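Local structure of takeout-like protein 1 (Epiphyas postvittana, 3E8T) at residues 81-86 / 127-132; 117-122 / 153-158; 123-128 / 146-151. The protein probably serves as an insect carrier of hydrophobic ligands, with ubiquinone-8 bound in its elongated ligand pocket. All coordinates share one frame; numbering follows the deposited sequence.

Overall arrangement
All three contacts use strand 113-133, the long strand that runs through the curved antiparallel sheet of this takeout protein. Interactions 1 and 3 meet on it, share V127 and S128, and join it to different neighbours, strand 82-100 and strand 139-153; a probable hydrogen bond between H124 and D86 also links them. Interaction 2 is a surface contact on the other side of the chain's centre, about 28 Å from interaction 1 between centres, where bulge, lysines and amides predominate. Interactions 1 and 3 are partly buried: interaction 1 adds a ring and a weak salt bridge to its backbone ladder, interaction 3 an apolar face. Interactions 2 and 3 both touch ubiquinone-8.

Interaction 1: residues 81-86 / 127-132; sequences KNIEVD and VSYEME
A G1 beta bulge, formed against strand 54-77, starts strand 82-100 at K81 and N82, and here the strand pairs antiparallel with 127-132 in the curved sheet of the fold. I83 and V127 form a hydrogen-bonded pair: I83 N reaches V127 O at 2.8 Å and V127 N returns to I83 O at 2.9 Å, both donors lying in the carbonyl plane. Two residues further along 127-132, past the non-hydrogen-bonded pair N82 and S128, Y129 N meets K81 O at 3.1 Å from above the plane of the K81 carbonyl. K81 has a left-handed backbone, and its CB sits over one face of the Y129 ring, 4.2 Å from the centroid, in a CH-pi contact. With CG in the crowded position between backbone N and carbonyl carbon (chi1 72°), the ring lies alongside the K81 backbone; I83 crosses it at about a right angle, CG1 lying 3.8 Å from Y129 CD2. W76 also meets this ring. Beyond it the K81 chain bends at chi3, and NZ makes a weak salt bridge to the E130 carboxylate, 3.4 Å from OE2. Chemically, short backbone bonds and the buried ring probably hold the strand's start, while the long, partly exposed ion pair probably adds little.

Interaction 2: residues 117-122 / 153-158; sequences KLKNIH and KDNAQF. With UQ8 (Ubiquinone-8), chain B.
K153, K119 and K117 lose the most surface here, and each uses its chain in a different way. K153 lays its methylenes across the imidazole of H122 at about a right angle; CD stands over one ring face, 3.8 Å from the centroid, in a CH-pi contact, while NZ turns off at chi4 to a salt bridge with D151. Its backbone N donates to N120 O at 2.9 Å, from above the carbonyl plane. K119 is extended, CG anti to its backbone N (chi1 -174°), and lies beside N155, CB 3.6 Å from N155 OD1. Its own O accepts D154 N at 3.2 Å and, weakly, N155 N; its NZ stays near the D154 carboxylate but beyond salt-bridge range. That carboxylate is instead held by one hydrogen bond from N120, whose ND2 points almost straight at D154 OD1 (3.0 Å, 175°), in its own amide plane but above the plane of the acid. K117 exchanges two backbone bonds with Q157, and its CB rests against Q157 OE1. On the other face L118 CD2 touches A156 CB and, at 3.5 Å, C35 of the ubiquinone tail; I121 CD1 comes within 3.2 Å of C30. Two residues, D154 and N155, opposite the single K119 make a classic beta bulge, set where both segments change direction, at K119-N120 and at D154, beside the ubiquinone pocket.

Interaction 3: residues 123-128 / 146-151; sequences IHLVVS and YTVTFD. With UQ8 (Ubiquinone-8), chain B.
I123, L125, V148 and F150 form the apolar centre of a beta hairpin, the pairing of strands 113-133 and 139-153, on the face that turns to helix 182-211 and to the bound lipid. The tightest touch is I123 CG2 against V148 CG1 at 3.4 Å, closer than usual for two carbons. The other arm of I123, bent back at chi2 (-67°), brings CD1 to 3.6 Å from F150 CB. L125 divides its two methyls: CD1 meets V148 CG2 at 3.5 Å across the strands, while CD2 lies against C15 of ubiquinone-8. F150 holds its CG in the crowded position between backbone N and carbonyl carbon, which presents one ring face to the isoprenoid methyl C30, 3.5 Å from CG and offset to the rim. An alanine at I123 would remove both arms, and would probably loosen V148 and the F150 CB that now packs against CD1. Further out along this face, Y146 CB lies against V127 CG2; the Y146 ring meets that of F202 and its OH is hydrogen-bonded to E195, so the tyrosine ties the sheet to the helix. The backbone ladder beneath is regular: H124 and T149, then V126 and T147, are hydrogen-bonded pairs, and H124 N points almost straight at T149 O (170°). On the opposite, polar face H124 and T149 lie side by side, with T149 OG1 3.4 Å from H124 CB, while ND1 of the imidazole is hydrogen-bonded to D86. V126 and T147 are likewise aligned. Between the two pairs one water spans the strands, donating to H124 O at 3.0 Å and hydrogen-bonded to T147 OG1 at 2.8 Å.

Interaction 1: residues 81-86 / 127-132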
loop_
_atom_site.group_PDB
_atom_site.type_symbol
_atom_site.label_atom_id
_atom_site.label_comp_id
_atom_site.label_asym_id
_atom_site.label_seq_id
_atom_site.Cartn_x
_atom_site.Cartn_y
_atom_site.Cartn_z
ATOM N N LYS A 81 -20.587 5.699 9.002
ATOM C CA LYS A 81 -20.196 4.356 8.578
ATOM C C LYS A 81 -18.918 4.398 7.737
ATOM O O LYS A 81 -18.833 3.878 6.628
ATOM C CB LYS A 81 -21.324 3.624 7.862
ATOM C CG LYS A 81 -22.574 3.455 8.725
ATOM C CD LYS A 81 -23.661 2.824 7.875
ATOM C CE LYS A 81 -25.082 3.224 8.256
ATOM N NZ LYS A 81 -26.044 2.581 7.307
ATOM N N ASN A 82 -17.925 5.063 8.290
ATOM C CA ASN A 82 -16.591 5.139 7.696
ATOM C C ASN A 82 -15.586 4.765 8.782
ATOM O O ASN A 82 -15.841 4.934 9.968
ATOM C CB ASN A 82 -16.256 6.561 7.172
ATOM C CG ASN A 82 -17.082 7.016 5.946
ATOM O OD1 ASN A 82 -17.596 6.229 5.174
ATOM N ND2 ASN A 82 -17.145 8.341 5.762
ATOM N N ILE A 83 -14.433 4.275 8.342
ATOM C CA ILE A 83 -13.297 3.955 9.195
ATOM C C ILE A 83 -12.090 4.723 8.654
ATOM O O ILE A 83 -11.811 4.616 7.466
ATOM C CB ILE A 83 -12.992 2.467 9.179
ATOM C CG1 ILE A 83 -14.220 1.612 9.456
ATOM C CG2 ILE A 83 -11.921 2.121 10.187
ATOM C CD1 ILE A 83 -14.096 0.145 9.059
ATOM N N GLU A 84 -11.390 5.473 9.503
ATOM C CA GLU A 84 -10.164 6.161 9.120
ATOM C C GLU A 84 -9.004 5.517 9.827
ATOM O O GLU A 84 -9.024 5.388 11.064
ATOM C CB GLU A 84 -10.208 7.622 9.509
ATOM C CG GLU A 84 -11.300 8.423 8.822
ATOM C CD GLU A 84 -11.150 9.935 8.977
ATOM O OE1 GLU A 84 -10.094 10.414 9.470
ATOM O OE2 GLU A 84 -12.094 10.665 8.564
ATOM N N VAL A 85 -7.995 5.101 9.038
ATOM C CA VAL A 85 -6.798 4.461 9.541
ATOM C C VAL A 85 -5.573 5.266 9.081
ATOM O O VAL A 85 -5.370 5.491 7.880
ATOM C CB VAL A 85 -6.648 2.985 9.047
ATOM C CG1 VAL A 85 -5.490 2.350 9.703
ATOM C CG2 VAL A 85 -7.937 2.163 9.300
ATOM N N ASP A 86 -4.784 5.699 10.052
ATOM C CA ASP A 86 -3.535 6.400 9.798
ATOM C C ASP A 86 -2.410 5.486 10.240
ATOM O O ASP A 86 -2.436 4.958 11.349
ATOM C CB ASP A 86 -3.484 7.690 10.614
ATOM C CG ASP A 86 -4.430 8.708 10.117
ATOM O OD1 ASP A 86 -4.173 9.202 9.013
ATOM O OD2 ASP A 86 -5.424 9.023 10.792
ATOM N N VAL A 127 -12.277 4.068 4.691
ATOM C CA VAL A 127 -13.093 3.001 4.129
ATOM C C VAL A 127 -14.534 3.234 4.528
ATOM O O VAL A 127 -14.815 3.536 5.694
ATOM C CB VAL A 127 -12.661 1.648 4.686
ATOM C CG1 VAL A 127 -13.620 0.510 4.297
ATOM C CG2 VAL A 127 -11.198 1.339 4.308
ATOM N N SER A 128 -15.454 3.094 3.577
ATOM C CA SER A 128 -16.871 3.060 3.877
ATOM C C SER A 128 -17.356 1.635 3.974
ATOM O O SER A 128 -16.865 0.758 3.261
ATOM C CB SER A 128 -17.630 3.815 2.837
ATOM O OG SER A 128 -17.343 3.305 1.586
ATOM N N TYR A 129 -18.299 1.393 4.879
ATOM C CA TYR A 129 -18.779 0.028 5.100
ATOM C C TYR A 129 -20.268 0.065 5.386
ATOM O O TYR A 129 -20.855 1.107 5.688
ATOM C CB TYR A 129 -18.040 -0.640 6.289
ATOM C CG TYR A 129 -18.432 -0.096 7.598
ATOM C CD1 TYR A 129 -19.524 -0.636 8.271
ATOM C CD2 TYR A 129 -17.778 1.003 8.182
ATOM C CE1 TYR A 129 -19.923 -0.133 9.475
ATOM C CE2 TYR A 129 -18.198 1.517 9.408
ATOM C CZ TYR A 129 -19.300 0.940 10.042
ATOM O OH TYR A 129 -19.718 1.445 11.235
ATOM N N GLU A 130 -20.846 -1.120 5.347
ATOM C CA GLU A 130 -22.199 -1.333 5.810
ATOM C C GLU A 130 -22.188 -2.567 6.692
ATOM O O GLU A 130 -21.480 -3.526 6.386
ATOM C CB GLU A 130 -23.097 -1.584 4.606
ATOM C CG GLU A 130 -23.420 -0.332 3.786
ATOM C CD GLU A 130 -24.367 0.604 4.502
ATOM O OE1 GLU A 130 -25.449 0.136 4.917
ATOM O OE2 GLU A 130 -24.020 1.797 4.656
ATOM N N MET A 131 -22.967 -2.536 7.764
ATOM C CA MET A 131 -23.205 -3.709 8.581
ATOM C C MET A 131 -24.362 -4.434 7.933
ATOM O O MET A 131 -25.445 -3.850 7.746
ATOM C CB MET A 131 -23.592 -3.324 10.010
ATOM C CG MET A 131 -22.544 -2.671 10.873
ATOM S SD MET A 131 -21.122 -3.684 11.087
ATOM C CE MET A 131 -21.833 -5.291 11.210
ATOM N N GLU A 132 -24.118 -5.680 7.552
ATOM C CA GLU A 132 -25.112 -6.463 6.815
ATOM C C GLU A 132 -25.314 -7.812 7.442
ATOM O O GLU A 132 -24.348 -8.477 7.812
ATOM C CB GLU A 132 -24.650 -6.680 5.361
ATOM C CG GLU A 132 -24.436 -5.375 4.594
ATOM C CD GLU A 132 -23.987 -5.544 3.145
ATOM O OE1 GLU A 132 -23.665 -6.673 2.682
ATOM O OE2 GLU A 132 -23.912 -4.516 2.446
#

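Interaction 2: residues 117-122 / 153-158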
loop_
_atom_site.group_PDB
_atom_site.type_symbol
_atom_site.label_atom_id
_atom_site.label_comp_id
_atom_site.label_asym_id
_atom_site.label_seq_id
_atom_site.Cartn_x
_atom_site.Cartn_y
_atom_site.Cartn_z
ATOM N N LYS A 117 13.378 2.317 -2.138
ATOM C CA LYS A 117 13.294 2.286 -0.683
ATOM C C LYS A 117 12.585 3.540 -0.217
ATOM O O LYS A 117 12.924 4.627 -0.653
ATOM C CB LYS A 117 14.685 2.258 -0.060
ATOM C CG LYS A 117 15.563 1.095 -0.482
ATOM C CD LYS A 117 16.951 1.176 0.121
ATOM C CE LYS A 117 16.939 1.058 1.638
ATOM N NZ LYS A 117 18.339 0.999 2.279
ATOM N N LEU A 118 11.569 3.372 0.606
ATOM C CA LEU A 118 10.755 4.456 1.101
ATOM C C LEU A 118 10.897 4.503 2.623
ATOM O O LEU A 118 10.690 3.507 3.297
ATOM C CB LEU A 118 9.289 4.211 0.769
ATOM C CG LEU A 118 8.971 3.995 -0.686
ATOM C CD1 LEU A 118 7.514 3.544 -0.888
ATOM C CD2 LEU A 118 9.292 5.211 -1.510
ATOM N N LYS A 119 11.274 5.655 3.158
ATOM C CA LYS A 119 11.476 5.803 4.586
ATOM C C LYS A 119 10.410 6.709 5.145
ATOM O O LYS A 119 10.243 7.838 4.715
ATOM C CB LYS A 119 12.854 6.371 4.869
ATOM C CG LYS A 119 13.187 6.407 6.346
ATOM C CD LYS A 119 14.576 6.896 6.651
ATOM C CE LYS A 119 14.834 6.752 8.194
ATOM N NZ LYS A 119 16.060 7.425 8.761
ATOM N N ASN A 120 9.691 6.188 6.131
ATOM C CA ASN A 120 8.674 6.907 6.858
ATOM C C ASN A 120 7.587 7.394 5.921
ATOM O O ASN A 120 7.240 8.581 5.889
ATOM C CB ASN A 120 9.293 8.049 7.671
ATOM C CG ASN A 120 8.403 8.542 8.778
ATOM O OD1 ASN A 120 7.507 7.849 9.222
ATOM N ND2 ASN A 120 8.670 9.758 9.213
ATOM N N ILE A 121 6.986 6.447 5.216
ATOM C CA ILE A 121 5.819 6.758 4.437
ATOM C C ILE A 121 4.582 6.698 5.333
ATOM O O ILE A 121 4.362 5.682 5.983
ATOM C CB ILE A 121 5.718 5.940 3.105
ATOM C CG1 ILE A 121 4.514 6.425 2.297
ATOM C CG2 ILE A 121 5.679 4.470 3.388
ATOM C CD1 ILE A 121 4.472 5.825 0.870
ATOM N N HIS A 122 3.800 7.768 5.334
ATOM C CA HIS A 122 2.551 7.855 6.047
ATOM C C HIS A 122 1.400 7.691 5.102
ATOM O O HIS A 122 1.413 8.218 3.988
ATOM C CB HIS A 122 2.464 9.185 6.774
ATOM C CG HIS A 122 3.365 9.249 7.976
ATOM N ND1 HIS A 122 2.890 9.353 9.268
ATOM C CD2 HIS A 122 4.702 9.092 8.096
ATOM C CE1 HIS A 122 3.901 9.303 10.114
ATOM N NE2 HIS A 122 5.011 9.180 9.433
ATOM N N LYS A 153 7.644 10.934 4.179
ATOM C CA LYS A 153 8.124 12.044 5.013
ATOM C C LYS A 153 9.621 12.162 5.124
ATOM O O LYS A 153 10.118 13.282 5.266
ATOM C CB LYS A 153 7.533 11.940 6.419
ATOM C CG LYS A 153 6.083 12.214 6.475
ATOM C CD LYS A 153 5.583 12.545 7.892
ATOM C CE LYS A 153 4.161 12.906 7.836
ATOM N NZ LYS A 153 3.943 14.268 7.304
ATOM N N ASP A 154 10.364 11.057 5.131
ATOM C CA ASP A 154 11.793 11.123 5.385
ATOM C C ASP A 154 12.601 11.134 4.130
ATOM O O ASP A 154 13.383 12.058 3.965
ATOM C CB ASP A 154 12.275 10.052 6.345
ATOM C CG ASP A 154 11.838 10.288 7.762
ATOM O OD1 ASP A 154 11.020 11.187 8.009
ATOM O OD2 ASP A 154 12.353 9.534 8.605
ATOM N N ASN A 155 12.489 10.099 3.295
ATOM C CA ASN A 155 13.167 10.109 2.010
ATOM C C ASN A 155 12.805 8.859 1.221
ATOM O O ASN A 155 12.100 7.987 1.687
ATOM C CB ASN A 155 14.707 10.397 2.156
ATOM C CG ASN A 155 15.381 9.536 3.226
ATOM O OD1 ASN A 155 15.339 8.323 3.149
ATOM N ND2 ASN A 155 15.972 10.171 4.236
ATOM N N ALA A 156 13.239 8.884 -0.020
ATOM C CA ALA A 156 13.111 7.750 -0.889
ATOM C C ALA A 156 14.384 7.627 -1.698
ATOM O O ALA A 156 14.965 8.656 -2.093
ATOM C CB ALA A 156 11.935 7.895 -1.790
ATOM N N GLN A 157 14.806 6.385 -1.935
ATOM C CA GLN A 157 15.984 6.118 -2.742
ATOM C C GLN A 157 15.660 5.184 -3.851
ATOM O O GLN A 157 14.861 4.249 -3.715
ATOM C CB GLN A 157 17.125 5.512 -1.946
ATOM C CG GLN A 157 17.789 6.435 -1.005
ATOM C CD GLN A 157 17.147 6.369 0.284
ATOM O OE1 GLN A 157 16.906 5.269 0.793
ATOM N NE2 GLN A 157 16.838 7.553 0.889
ATOM N N PHE A 158 16.275 5.475 -4.959
ATOM C CA PHE A 158 15.958 4.809 -6.206
ATOM C C PHE A 158 17.140 4.021 -6.684
ATOM O O PHE A 158 18.192 4.584 -6.961
ATOM C CB PHE A 158 15.544 5.856 -7.278
ATOM C CG PHE A 158 14.333 6.654 -6.902
ATOM C CD1 PHE A 158 13.107 6.387 -7.480
ATOM C CD2 PHE A 158 14.440 7.738 -6.025
ATOM C CE1 PHE A 158 12.010 7.081 -7.106
ATOM C CE2 PHE A 158 13.345 8.440 -5.680
ATOM C CZ PHE A 158 12.138 8.101 -6.190
HETATM C C45 UQ8 B . 11.600 4.643 -13.116
HETATM C C44 UQ8 B . 11.341 6.096 -12.710
HETATM C C46 UQ8 B . 12.437 6.961 -13.274
HETATM C C43 UQ8 B . 11.239 6.287 -11.208
HETATM C C42 UQ8 B . 10.350 5.212 -10.564
HETATM C C41 UQ8 B . 8.899 5.455 -10.961
HETATM C C39 UQ8 B . 7.995 5.289 -9.758
HETATM C C40 UQ8 B . 6.834 4.297 -9.764
HETATM C C38 UQ8 B . 8.172 6.094 -8.665
HETATM C C37 UQ8 B . 7.411 6.029 -7.507
HETATM C C36 UQ8 B . 8.165 6.873 -6.478
HETATM C C34 UQ8 B . 7.575 6.777 -5.082
HETATM C C35 UQ8 B . 8.334 7.359 -4.078
HETATM C C33 UQ8 B . 6.395 6.077 -4.843
HETATM C C32 UQ8 B . 5.706 5.924 -3.644
HETATM C C31 UQ8 B . 4.892 4.605 -3.724
HETATM C C29 UQ8 B . 3.960 4.396 -2.539
HETATM C C30 UQ8 B . 3.093 5.579 -2.003
HETATM C C28 UQ8 B . 3.885 3.147 -1.932
HETATM C C27 UQ8 B . 3.080 2.830 -0.845
HETATM C C26 UQ8 B . 2.644 1.358 -0.872
HETATM C C24 UQ8 B . 1.965 0.967 0.445
HETATM C C25 UQ8 B . 2.779 0.877 1.748
HETATM C C23 UQ8 B . 0.613 0.704 0.459
HETATM C C22 UQ8 B . -0.164 0.328 1.558
HETATM C C21 UQ8 B . -1.648 0.290 1.192
HETATM C C19 UQ8 B . -2.611 0.237 2.378
HETATM C C20 UQ8 B . -4.072 0.378 1.953
HETATM C C18 UQ8 B . -2.375 -0.968 3.300
HETATM C C17 UQ8 B . -3.426 -1.034 4.418
HETATM C C16 UQ8 B . -2.980 -1.896 5.610
HETATM C C14 UQ8 B . -4.198 -2.213 6.471
HETATM C C15 UQ8 B . -5.259 -1.119 6.695
HETATM C C13 UQ8 B . -4.382 -3.476 7.030
HETATM C C12 UQ8 B . -5.493 -3.805 7.803
HETATM C C11 UQ8 B . -5.218 -4.918 8.836
HETATM C C9 UQ8 B . -6.192 -4.834 10.026
HETATM C C10 UQ8 B . -7.439 -3.992 9.707
HETATM C C8 UQ8 B . -6.574 -6.250 10.449
HETATM C C7 UQ8 B . -8.030 -6.598 10.126
HETATM C C6 UQ8 B . -9.032 -6.093 11.192
HETATM C C1 UQ8 B . -10.220 -5.479 10.779
HETATM C C1M UQ8 B . -10.453 -5.341 9.411
HETATM C C2 UQ8 B . -11.162 -5.000 11.699
HETATM O O2 UQ8 B . -12.211 -4.463 11.333
HETATM C C3 UQ8 B . -10.930 -5.138 13.058
HETATM O O3 UQ8 B . -11.849 -4.673 13.952
HETATM C C3M UQ8 B . -12.855 -5.658 14.178
HETATM C C4 UQ8 B . -9.757 -5.736 13.502
HETATM O O4 UQ8 B . -9.547 -5.863 14.846
HETATM C C4M UQ8 B . -9.680 -4.592 15.501
HETATM C C5 UQ8 B . -8.815 -6.208 12.577
HETATM O O5 UQ8 B . -7.788 -6.745 13.000
#

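Interaction 3: residues 123-128 / 146-151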
loop_
_atom_site.group_PDB
_atom_site.type_symbol
_atom_site.label_atom_id
_atom_site.label_comp_id
_atom_site.label_asym_id
_atom_site.label_seq_id
_atom_site.Cartn_x
_atom_site.Cartn_y
_atom_site.Cartn_z
ATOM N N ILE A 123 0.439 6.868 5.521
ATOM C CA ILE A 123 -0.708 6.513 4.742
ATOM C C ILE A 123 -1.979 6.871 5.511
ATOM O O ILE A 123 -2.083 6.615 6.690
ATOM C CB ILE A 123 -0.759 5.009 4.404
ATOM C CG1 ILE A 123 0.522 4.575 3.716
ATOM C CG2 ILE A 123 -1.963 4.649 3.578
ATOM C CD1 ILE A 123 0.742 5.128 2.408
ATOM N N HIS A 124 -2.923 7.501 4.841
ATOM C CA HIS A 124 -4.260 7.815 5.371
ATOM C C HIS A 124 -5.293 7.068 4.534
ATOM O O HIS A 124 -5.474 7.348 3.349
ATOM C CB HIS A 124 -4.522 9.332 5.354
ATOM C CG HIS A 124 -5.853 9.749 5.894
ATOM N ND1 HIS A 124 -6.124 9.783 7.243
ATOM C CD2 HIS A 124 -6.992 10.162 5.271
ATOM C CE1 HIS A 124 -7.371 10.186 7.427
ATOM N NE2 HIS A 124 -7.913 10.445 6.254
ATOM N N LEU A 125 -5.933 6.089 5.152
ATOM C CA LEU A 125 -6.923 5.238 4.506
ATOM C C LEU A 125 -8.300 5.545 5.084
ATOM O O LEU A 125 -8.471 5.580 6.294
ATOM C CB LEU A 125 -6.577 3.765 4.788
ATOM C CG LEU A 125 -7.594 2.699 4.451
ATOM C CD1 LEU A 125 -7.717 2.566 2.923
ATOM C CD2 LEU A 125 -7.198 1.379 5.099
ATOM N N VAL A 126 -9.293 5.742 4.232
ATOM C CA VAL A 126 -10.675 5.887 4.637
ATOM C C VAL A 126 -11.473 4.805 3.931
ATOM O O VAL A 126 -11.328 4.638 2.712
ATOM C CB VAL A 126 -11.234 7.273 4.299
ATOM C CG1 VAL A 126 -12.677 7.387 4.857
ATOM C CG2 VAL A 126 -10.295 8.367 4.815
ATOM N N VAL A 127 -12.277 4.068 4.691
ATOM C CA VAL A 127 -13.093 3.001 4.129
ATOM C C VAL A 127 -14.534 3.234 4.528
ATOM O O VAL A 127 -14.815 3.536 5.694
ATOM C CB VAL A 127 -12.661 1.648 4.686
ATOM C CG1 VAL A 127 -13.620 0.510 4.297
ATOM C CG2 VAL A 127 -11.198 1.339 4.308
ATOM N N SER A 128 -15.454 3.094 3.577
ATOM C CA SER A 128 -16.871 3.060 3.877
ATOM C C SER A 128 -17.356 1.635 3.974
ATOM O O SER A 128 -16.865 0.758 3.261
ATOM C CB SER A 128 -17.630 3.815 2.837
ATOM O OG SER A 128 -17.343 3.305 1.586
ATOM N N TYR A 146 -13.004 2.731 -0.738
ATOM C CA TYR A 146 -11.931 3.306 0.007
ATOM C C TYR A 146 -11.282 4.429 -0.747
ATOM O O TYR A 146 -11.377 4.546 -2.003
ATOM C CB TYR A 146 -10.869 2.237 0.368
ATOM C CG TYR A 146 -10.110 1.753 -0.831
ATOM C CD1 TYR A 146 -8.895 2.314 -1.194
ATOM C CD2 TYR A 146 -10.649 0.750 -1.646
ATOM C CE1 TYR A 146 -8.230 1.890 -2.326
ATOM C CE2 TYR A 146 -9.972 0.314 -2.773
ATOM C CZ TYR A 146 -8.772 0.888 -3.091
ATOM O OH TYR A 146 -8.126 0.428 -4.226
ATOM N N THR A 147 -10.565 5.253 0.012
ATOM C CA THR A 147 -9.600 6.211 -0.524
ATOM C C THR A 147 -8.299 6.108 0.240
ATOM O O THR A 147 -8.321 5.781 1.420
ATOM C CB THR A 147 -10.076 7.653 -0.410
ATOM O OG1 THR A 147 -10.229 8.010 0.943
ATOM C CG2 THR A 147 -11.405 7.872 -1.127
ATOM N N VAL A 148 -7.185 6.336 -0.438
ATOM C CA VAL A 148 -5.905 6.337 0.211
ATOM C C VAL A 148 -5.126 7.547 -0.265
ATOM O O VAL A 148 -5.134 7.872 -1.465
ATOM C CB VAL A 148 -5.131 5.058 -0.073
ATOM C CG1 VAL A 148 -3.919 4.974 0.808
ATOM C CG2 VAL A 148 -5.990 3.838 0.108
ATOM N N THR A 149 -4.434 8.165 0.666
ATOM C CA THR A 149 -3.449 9.184 0.384
ATOM C C THR A 149 -2.138 8.812 1.096
ATOM O O THR A 149 -2.135 8.040 2.028
ATOM C CB THR A 149 -3.888 10.569 0.806
ATOM O OG1 THR A 149 -4.082 10.571 2.210
ATOM C CG2 THR A 149 -5.181 10.999 0.083
ATOM N N PHE A 150 -1.056 9.407 0.642
ATOM C CA PHE A 150 0.246 9.091 1.165
ATOM C C PHE A 150 1.129 10.344 1.260
ATOM O O PHE A 150 0.912 11.357 0.559
ATOM C CB PHE A 150 0.936 7.995 0.316
ATOM C CG PHE A 150 1.390 8.460 -1.022
ATOM C CD1 PHE A 150 2.635 9.008 -1.202
ATOM C CD2 PHE A 150 0.507 8.467 -2.086
ATOM C CE1 PHE A 150 3.029 9.496 -2.434
ATOM C CE2 PHE A 150 0.906 8.967 -3.337
ATOM C CZ PHE A 150 2.152 9.498 -3.474
ATOM N N ASP A 151 2.138 10.228 2.095
ATOM C CA ASP A 151 3.150 11.274 2.226
ATOM C C ASP A 151 4.454 10.596 2.630
ATOM O O ASP A 151 4.546 10.040 3.740
ATOM C CB ASP A 151 2.681 12.220 3.336
ATOM C CG ASP A 151 3.629 13.330 3.650
ATOM O OD1 ASP A 151 4.676 13.452 3.038
ATOM O OD2 ASP A 151 3.301 14.126 4.595
HETATM C C45 UQ8 B . 11.600 4.643 -13.116
HETATM C C44 UQ8 B . 11.341 6.096 -12.710
HETATM C C46 UQ8 B . 12.437 6.961 -13.274
HETATM C C43 UQ8 B . 11.239 6.287 -11.208
HETATM C C42 UQ8 B . 10.350 5.212 -10.564
HETATM C C41 UQ8 B . 8.899 5.455 -10.961
HETATM C C39 UQ8 B . 7.995 5.289 -9.758
HETATM C C40 UQ8 B . 6.834 4.297 -9.764
HETATM C C38 UQ8 B . 8.172 6.094 -8.665
HETATM C C37 UQ8 B . 7.411 6.029 -7.507
HETATM C C36 UQ8 B . 8.165 6.873 -6.478
HETATM C C34 UQ8 B . 7.575 6.777 -5.082
HETATM C C35 UQ8 B . 8.334 7.359 -4.078
HETATM C C33 UQ8 B . 6.395 6.077 -4.843
HETATM C C32 UQ8 B . 5.706 5.924 -3.644
HETATM C C31 UQ8 B . 4.892 4.605 -3.724
HETATM C C29 UQ8 B . 3.960 4.396 -2.539
HETATM C C30 UQ8 B . 3.093 5.579 -2.003
HETATM C C28 UQ8 B . 3.885 3.147 -1.932
HETATM C C27 UQ8 B . 3.080 2.830 -0.845
HETATM C C26 UQ8 B . 2.644 1.358 -0.872
HETATM C C24 UQ8 B . 1.965 0.967 0.445
HETATM C C25 UQ8 B . 2.779 0.877 1.748
HETATM C C23 UQ8 B . 0.613 0.704 0.459
HETATM C C22 UQ8 B . -0.164 0.328 1.558
HETATM C C21 UQ8 B . -1.648 0.290 1.192
HETATM C C19 UQ8 B . -2.611 0.237 2.378
HETATM C C20 UQ8 B . -4.072 0.378 1.953
HETATM C C18 UQ8 B . -2.375 -0.968 3.300
HETATM C C17 UQ8 B . -3.426 -1.034 4.418
HETATM C C16 UQ8 B . -2.980 -1.896 5.610
HETATM C C14 UQ8 B . -4.198 -2.213 6.471
HETATM C C15 UQ8 B . -5.259 -1.119 6.695
HETATM C C13 UQ8 B . -4.382 -3.476 7.030
HETATM C C12 UQ8 B . -5.493 -3.805 7.803
HETATM C C11 UQ8 B . -5.218 -4.918 8.836
HETATM C C9 UQ8 B . -6.192 -4.834 10.026
HETATM C C10 UQ8 B . -7.439 -3.992 9.707
HETATM C C8 UQ8 B . -6.574 -6.250 10.449
HETATM C C7 UQ8 B . -8.030 -6.598 10.126
HETATM C C6 UQ8 B . -9.032 -6.093 11.192
HETATM C C1 UQ8 B . -10.220 -5.479 10.779
HETATM C C1M UQ8 B . -10.453 -5.341 9.411
HETATM C C2 UQ8 B . -11.162 -5.000 11.699
HETATM O O2 UQ8 B . -12.211 -4.463 11.333
HETATM C C3 UQ8 B . -10.930 -5.138 13.058
HETATM O O3 UQ8 B . -11.849 -4.673 13.952
HETATM C C3M UQ8 B . -12.855 -5.658 14.178
HETATM C C4 UQ8 B . -9.757 -5.736 13.502
HETATM O O4 UQ8 B . -9.547 -5.863 14.846
HETATM C C4M UQ8 B . -9.680 -4.592 15.501
HETATM C C5 UQ8 B . -8.815 -6.208 12.577
HETATM O O5 UQ8 B . -7.788 -6.745 13.000
HETATM O O HOH W 1 -7.745 8.823 2.079
#